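Local structure of LbaCas13a H328A (C2c2) (Lachnospiraceae bacterium NK4A179, 5WLH) at residues A[287-299]-A[1221-1233]. The protein is a CRISPR-Cas13a (C2c2) RNA-guided ribonuclease that binds its crRNA precursor and probably cleaves target RNA at adenines. Numbering follows the deposited sequence. Where two conformers were deposited one is given.
Sequences YASLDERVRDDML and NTSDCYASGLEIF. With nucleotides of chain B.
A crRNA-contacting site is built where Glu1231 meets Arg295 and Tyr287: the backbone O of Glu1231 accepts from both N1 (2.7 Å) and N2 of the guanine of G2 of chain B, while its side chain turns to the segment 287-299. Arg295 grips that carboxylate side-on, one nitrogen to each oxygen. NE reaches OE2 of Glu1231 at 2.7 Å with an N-H...O angle of 171°, and NH2 reaches OE1; both oxygens lie in the guanidinium plane and are met on their syn sides, though out of the carboxylate plane. The same OE2 receives Tyr287 OH on its anti lone pair at 2.6 Å, so two donors hold it. A bend at chi2 (-84°) folds the Glu1231 chain toward this pair. Arg295 is fixed further by NH1 to Ser289 O (2.8 Å) and by a longer NH2 salt bridge to Glu292, while Gly1229 N sits over one guanidinium face and Arg295 CD over one face of the Tyr287 ring. Beside the carboxylate, Ile1232 CG1 packs at 3.6 Å from Tyr287 CE2. Farther along, water 1 links Leu290 O, Arg295 NH1, Thr1222 OG1 and Ser1228 OG, the serine also bonding Tyr1140 of helix 1106-1145. Leu290 CD1 lies 3.6 Å from ND2 of the poorly ordered Asn1221. Asp291 N-caps helix 292-311 through its bond from Arg293 N. A salt-bridge network at the start of a capped helix, joined to the residue just after a type II turn (Ala1227 to Leu1230) whose backbone O meets the guanine's Watson-Crick edge, characterises this part of the guide-RNA site.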
loop_
_atom_site.group_PDB
_atom_site.type_symbol
_atom_site.label_atom_id
_atom_site.label_comp_id
_atom_site.label_asym_id
_atom_site.label_seq_id
_atom_site.Cartn_x
_atom_site.Cartn_y
_atom_site.Cartn_z
ATOM N N TYR A 287 30.605 5.280 -11.481
ATOM C CA TYR A 287 29.967 6.466 -10.944
ATOM C C TYR A 287 30.114 6.545 -9.435
ATOM O O TYR A 287 30.039 7.642 -8.873
ATOM C CB TYR A 287 28.479 6.485 -11.344
ATOM C CG TYR A 287 27.803 7.808 -11.059
ATOM C CD1 TYR A 287 27.916 8.873 -11.954
ATOM C CD2 TYR A 287 27.087 8.009 -9.889
ATOM C CE1 TYR A 287 27.326 10.102 -11.696
ATOM C CE2 TYR A 287 26.502 9.227 -9.618
ATOM C CZ TYR A 287 26.617 10.271 -10.530
ATOM O OH TYR A 287 26.050 11.486 -10.275
ATOM N N ALA A 288 30.317 5.411 -8.771
ATOM C CA ALA A 288 30.443 5.385 -7.315
ATOM C C ALA A 288 31.867 5.808 -6.954
ATOM O O ALA A 288 32.719 5.002 -6.579
ATOM C CB ALA A 288 30.110 4.001 -6.778
ATOM N N SER A 289 32.115 7.106 -7.105
ATOM C CA SER A 289 33.416 7.711 -6.845
ATOM C C SER A 289 33.240 8.848 -5.850
ATOM O O SER A 289 32.412 9.740 -6.065
ATOM C CB SER A 289 34.047 8.237 -8.142
ATOM O OG SER A 289 35.018 9.239 -7.865
ATOM N N LEU A 290 34.023 8.824 -4.764
ATOM C CA LEU A 290 33.943 9.913 -3.796
ATOM C C LEU A 290 34.396 11.247 -4.389
ATOM O O LEU A 290 34.000 12.303 -3.885
ATOM C CB LEU A 290 34.770 9.573 -2.553
ATOM C CG LEU A 290 34.415 8.192 -2.001
ATOM C CD1 LEU A 290 35.351 7.823 -0.865
ATOM C CD2 LEU A 290 32.972 8.170 -1.539
ATOM N N ASP A 291 35.186 11.222 -5.461
ATOM C CA ASP A 291 35.605 12.443 -6.138
ATOM C C ASP A 291 34.434 12.967 -6.956
ATOM O O ASP A 291 34.089 12.391 -7.989
ATOM C CB ASP A 291 36.821 12.168 -7.017
ATOM C CG ASP A 291 37.324 13.409 -7.741
ATOM O OD1 ASP A 291 36.644 14.453 -7.720
ATOM O OD2 ASP A 291 38.423 13.326 -8.328
ATOM N N GLU A 292 33.845 14.079 -6.512
ATOM C CA GLU A 292 32.625 14.563 -7.147
ATOM C C GLU A 292 32.865 15.026 -8.571
ATOM O O GLU A 292 31.913 15.122 -9.346
ATOM C CB GLU A 292 32.020 15.686 -6.307
ATOM C CG GLU A 292 31.425 15.163 -5.009
ATOM C CD GLU A 292 30.588 16.183 -4.278
ATOM O OE1 GLU A 292 30.931 17.384 -4.324
ATOM O OE2 GLU A 292 29.573 15.771 -3.670
ATOM N N ARG A 293 34.115 15.309 -8.931
ATOM C CA ARG A 293 34.421 15.718 -10.293
ATOM C C ARG A 293 34.230 14.575 -11.281
ATOM O O ARG A 293 33.853 14.817 -12.434
ATOM C CB ARG A 293 35.853 16.261 -10.343
ATOM C CG ARG A 293 36.058 17.470 -9.439
ATOM C CD ARG A 293 37.556 17.806 -9.317
ATOM N NE ARG A 293 38.326 16.656 -8.842
ATOM C CZ ARG A 293 39.653 16.600 -8.815
ATOM N NH1 ARG A 293 40.371 17.638 -9.234
ATOM N NH2 ARG A 293 40.259 15.504 -8.373
ATOM N N VAL A 294 34.496 13.335 -10.855
ATOM C CA VAL A 294 34.284 12.172 -11.711
ATOM C C VAL A 294 32.797 12.001 -12.000
ATOM O O VAL A 294 32.383 11.774 -13.147
ATOM C CB VAL A 294 34.865 10.910 -11.042
ATOM C CG1 VAL A 294 34.416 9.648 -11.778
ATOM C CG2 VAL A 294 36.392 10.982 -10.963
ATOM N N ARG A 295 31.977 12.118 -10.961
ATOM C CA ARG A 295 30.533 11.998 -11.138
ATOM C C ARG A 295 29.983 13.144 -11.975
ATOM O O ARG A 295 29.156 12.922 -12.868
ATOM C CB ARG A 295 29.847 11.945 -9.774
ATOM C CG ARG A 295 30.419 10.886 -8.861
ATOM C CD ARG A 295 29.389 10.433 -7.804
ATOM N NE ARG A 295 28.783 11.518 -7.029
ATOM C CZ ARG A 295 29.366 12.170 -6.021
ATOM N NH1 ARG A 295 30.620 11.900 -5.646
ATOM N NH2 ARG A 295 28.690 13.113 -5.395
ATOM N N ASP A 296 30.431 14.377 -11.701
ATOM C CA ASP A 296 29.985 15.518 -12.496
ATOM C C ASP A 296 30.252 15.291 -13.975
ATOM O O ASP A 296 29.398 15.575 -14.816
ATOM C CB ASP A 296 30.678 16.798 -12.029
ATOM C CG ASP A 296 30.099 17.338 -10.740
ATOM O OD1 ASP A 296 29.401 16.574 -10.041
ATOM O OD2 ASP A 296 30.341 18.526 -10.424
ATOM N N ASP A 297 31.443 14.789 -14.313
ATOM C CA ASP A 297 31.775 14.589 -15.721
ATOM C C ASP A 297 30.909 13.497 -16.345
ATOM O O ASP A 297 30.479 13.617 -17.498
ATOM C CB ASP A 297 33.249 14.243 -15.870
ATOM C CG ASP A 297 33.606 13.892 -17.286
ATOM O OD1 ASP A 297 33.729 14.833 -18.099
ATOM O OD2 ASP A 297 33.744 12.683 -17.581
ATOM N N MET A 298 30.613 12.441 -15.586
ATOM C CA MET A 298 29.781 11.366 -16.116
ATOM C C MET A 298 28.338 11.819 -16.296
ATOM O O MET A 298 27.699 11.472 -17.296
ATOM C CB MET A 298 29.857 10.149 -15.197
ATOM C CG MET A 298 31.223 9.458 -15.252
ATOM S SD MET A 298 31.299 8.197 -13.967
ATOM C CE MET A 298 30.331 6.889 -14.717
ATOM N N LEU A 299 27.805 12.592 -15.348
ATOM C CA LEU A 299 26.452 13.117 -15.529
ATOM C C LEU A 299 26.388 14.075 -16.706
ATOM O O LEU A 299 25.365 14.154 -17.393
ATOM C CB LEU A 299 25.965 13.846 -14.279
ATOM C CG LEU A 299 25.347 13.012 -13.166
ATOM C CD1 LEU A 299 24.405 13.905 -12.341
ATOM C CD2 LEU A 299 24.616 11.807 -13.755
ATOM N N ASN A 1221 38.997 12.998 -0.175
ATOM C CA ASN A 1221 38.414 13.024 -1.513
ATOM C C ASN A 1221 36.986 13.560 -1.542
ATOM O O ASN A 1221 36.398 13.647 -2.626
ATOM C CB ASN A 1221 38.456 11.621 -2.129
ATOM C CG ASN A 1221 38.159 10.527 -1.119
ATOM O OD1 ASN A 1221 37.592 10.781 -0.055
ATOM N ND2 ASN A 1221 38.547 9.300 -1.449
ATOM N N THR A 1222 36.417 13.924 -0.396
ATOM C CA THR A 1222 35.096 14.531 -0.359
ATOM C C THR A 1222 35.040 15.533 0.785
ATOM O O THR A 1222 35.904 15.558 1.666
ATOM C CB THR A 1222 33.982 13.480 -0.197
ATOM O OG1 THR A 1222 32.710 14.139 -0.111
ATOM C CG2 THR A 1222 34.205 12.642 1.067
ATOM N N SER A 1223 34.005 16.370 0.755
ATOM C CA SER A 1223 33.634 17.167 1.911
ATOM C C SER A 1223 32.404 16.632 2.633
ATOM O O SER A 1223 32.126 17.078 3.752
ATOM C CB SER A 1223 33.392 18.629 1.503
ATOM O OG SER A 1223 34.595 19.240 1.071
ATOM N N ASP A 1224 31.667 15.687 2.033
ATOM C CA ASP A 1224 30.460 15.133 2.658
ATOM C C ASP A 1224 30.252 13.716 2.113
ATOM O O ASP A 1224 29.529 13.512 1.133
ATOM C CB ASP A 1224 29.243 16.017 2.410
ATOM C CG ASP A 1224 28.026 15.593 3.232
ATOM O OD1 ASP A 1224 27.956 14.415 3.636
ATOM O OD2 ASP A 1224 27.144 16.439 3.497
ATOM N N CYS A 1225 30.867 12.741 2.789
ATOM C CA CYS A 1225 30.732 11.345 2.389
ATOM C C CYS A 1225 29.287 10.864 2.514
ATOM O O CYS A 1225 28.810 10.083 1.684
ATOM C CB CYS A 1225 31.657 10.474 3.240
ATOM S SG CYS A 1225 31.532 8.700 2.907
ATOM N N TYR A 1226 28.584 11.302 3.557
ATOM C CA TYR A 1226 27.190 10.889 3.739
ATOM C C TYR A 1226 26.361 11.210 2.504
ATOM O O TYR A 1226 25.523 10.404 2.069
ATOM C CB TYR A 1226 26.617 11.595 4.965
ATOM C CG TYR A 1226 25.140 11.428 5.204
ATOM C CD1 TYR A 1226 24.220 12.277 4.593
ATOM C CD2 TYR A 1226 24.659 10.448 6.073
ATOM C CE1 TYR A 1226 22.883 12.145 4.811
ATOM C CE2 TYR A 1226 23.301 10.314 6.307
ATOM C CZ TYR A 1226 22.423 11.172 5.665
ATOM O OH TYR A 1226 21.074 11.076 5.876
ATOM N N ALA A 1227 26.590 12.382 1.927
ATOM C CA ALA A 1227 25.842 12.859 0.776
ATOM C C ALA A 1227 26.435 12.414 -0.554
ATOM O O ALA A 1227 25.926 12.823 -1.605
ATOM C CB ALA A 1227 25.750 14.394 0.814
ATOM N N SER A 1228 27.502 11.607 -0.550
ATOM C CA SER A 1228 28.115 11.205 -1.810
ATOM C C SER A 1228 27.122 10.401 -2.633
ATOM O O SER A 1228 26.467 9.489 -2.118
ATOM C CB SER A 1228 29.387 10.392 -1.565
ATOM O OG SER A 1228 30.112 10.238 -2.775
ATOM N N GLY A 1229 26.966 10.780 -3.899
ATOM C CA GLY A 1229 26.004 10.136 -4.765
ATOM C C GLY A 1229 24.569 10.597 -4.600
ATOM O O GLY A 1229 23.746 10.299 -5.470
ATOM N N LEU A 1230 24.239 11.345 -3.537
ATOM C CA LEU A 1230 22.839 11.669 -3.273
ATOM C C LEU A 1230 22.236 12.624 -4.294
ATOM O O LEU A 1230 21.013 12.792 -4.293
ATOM C CB LEU A 1230 22.667 12.261 -1.874
ATOM C CG LEU A 1230 22.819 11.275 -0.716
ATOM C CD1 LEU A 1230 22.342 11.918 0.563
ATOM C CD2 LEU A 1230 22.091 9.954 -1.017
ATOM N N GLU A 1231 23.048 13.229 -5.171
ATOM C CA GLU A 1231 22.489 13.965 -6.305
ATOM C C GLU A 1231 21.607 13.086 -7.203
ATOM O O GLU A 1231 20.737 13.617 -7.905
ATOM C CB GLU A 1231 23.624 14.591 -7.119
ATOM C CG GLU A 1231 24.453 13.595 -7.937
ATOM C CD GLU A 1231 25.562 12.926 -7.136
ATOM O OE1 GLU A 1231 25.795 13.315 -5.966
ATOM O OE2 GLU A 1231 26.186 11.997 -7.687
ATOM N N ILE A 1232 21.830 11.766 -7.204
ATOM C CA ILE A 1232 21.001 10.806 -7.931
ATOM C C ILE A 1232 19.707 10.545 -7.182
ATOM O O ILE A 1232 18.640 10.376 -7.784
ATOM C CB ILE A 1232 21.804 9.505 -8.133
ATOM C CG1 ILE A 1232 23.058 9.790 -8.958
ATOM C CG2 ILE A 1232 20.975 8.398 -8.761
ATOM C CD1 ILE A 1232 22.746 10.207 -10.365
ATOM N N PHE A 1233 19.795 10.477 -5.858
ATOM C CA PHE A 1233 18.663 10.163 -5.001
ATOM C C PHE A 1233 17.697 11.330 -4.829
ATOM O O PHE A 1233 16.477 11.123 -4.692
ATOM C CB PHE A 1233 19.228 9.723 -3.649
ATOM C CG PHE A 1233 18.232 9.105 -2.741
ATOM C CD1 PHE A 1233 17.987 7.746 -2.795
ATOM C CD2 PHE A 1233 17.591 9.869 -1.787
ATOM C CE1 PHE A 1233 17.072 7.164 -1.923
ATOM C CE2 PHE A 1233 16.676 9.288 -0.903
ATOM C CZ PHE A 1233 16.421 7.937 -0.987
ATOM P P G B 2 19.090 24.856 -10.368
ATOM O OP1 G B 2 18.399 26.065 -10.904
ATOM O OP2 G B 2 19.595 24.857 -8.971
ATOM O "O5'" G B 2 18.138 23.587 -10.558
ATOM C "C5'" G B 2 17.711 23.183 -11.857
ATOM C "C4'" G B 2 17.023 21.835 -11.863
ATOM O "O4'" G B 2 17.956 20.785 -11.480
ATOM C "C3'" G B 2 15.822 21.687 -10.931
ATOM O "O3'" G B 2 14.908 20.785 -11.536
ATOM C "C2'" G B 2 16.432 21.002 -9.718
ATOM O "O2'" G B 2 15.513 20.316 -8.894
ATOM C "C1'" G B 2 17.417 20.056 -10.390
ATOM N N9 G B 2 18.506 19.644 -9.513
ATOM C C8 G B 2 19.383 20.510 -8.905
ATOM N N7 G B 2 20.255 19.890 -8.167
ATOM C C5 G B 2 19.916 18.547 -8.288
ATOM C C6 G B 2 20.541 17.412 -7.695
ATOM O O6 G B 2 21.506 17.400 -6.931
ATOM N N1 G B 2 19.937 16.221 -8.069
ATOM C C2 G B 2 18.848 16.127 -8.899
ATOM N N2 G B 2 18.420 14.864 -9.130
ATOM N N3 G B 2 18.249 17.189 -9.464
ATOM C C4 G B 2 18.843 18.363 -9.122
HETATM O O HOH W 1 31.548 12.596 -2.646
HETATM O O HOH W 2 26.541 15.805 -5.022
HETATM O O HOH W 3 34.668 15.372 -4.189
HETATM O O HOH W 4 29.455 14.443 -1.222
#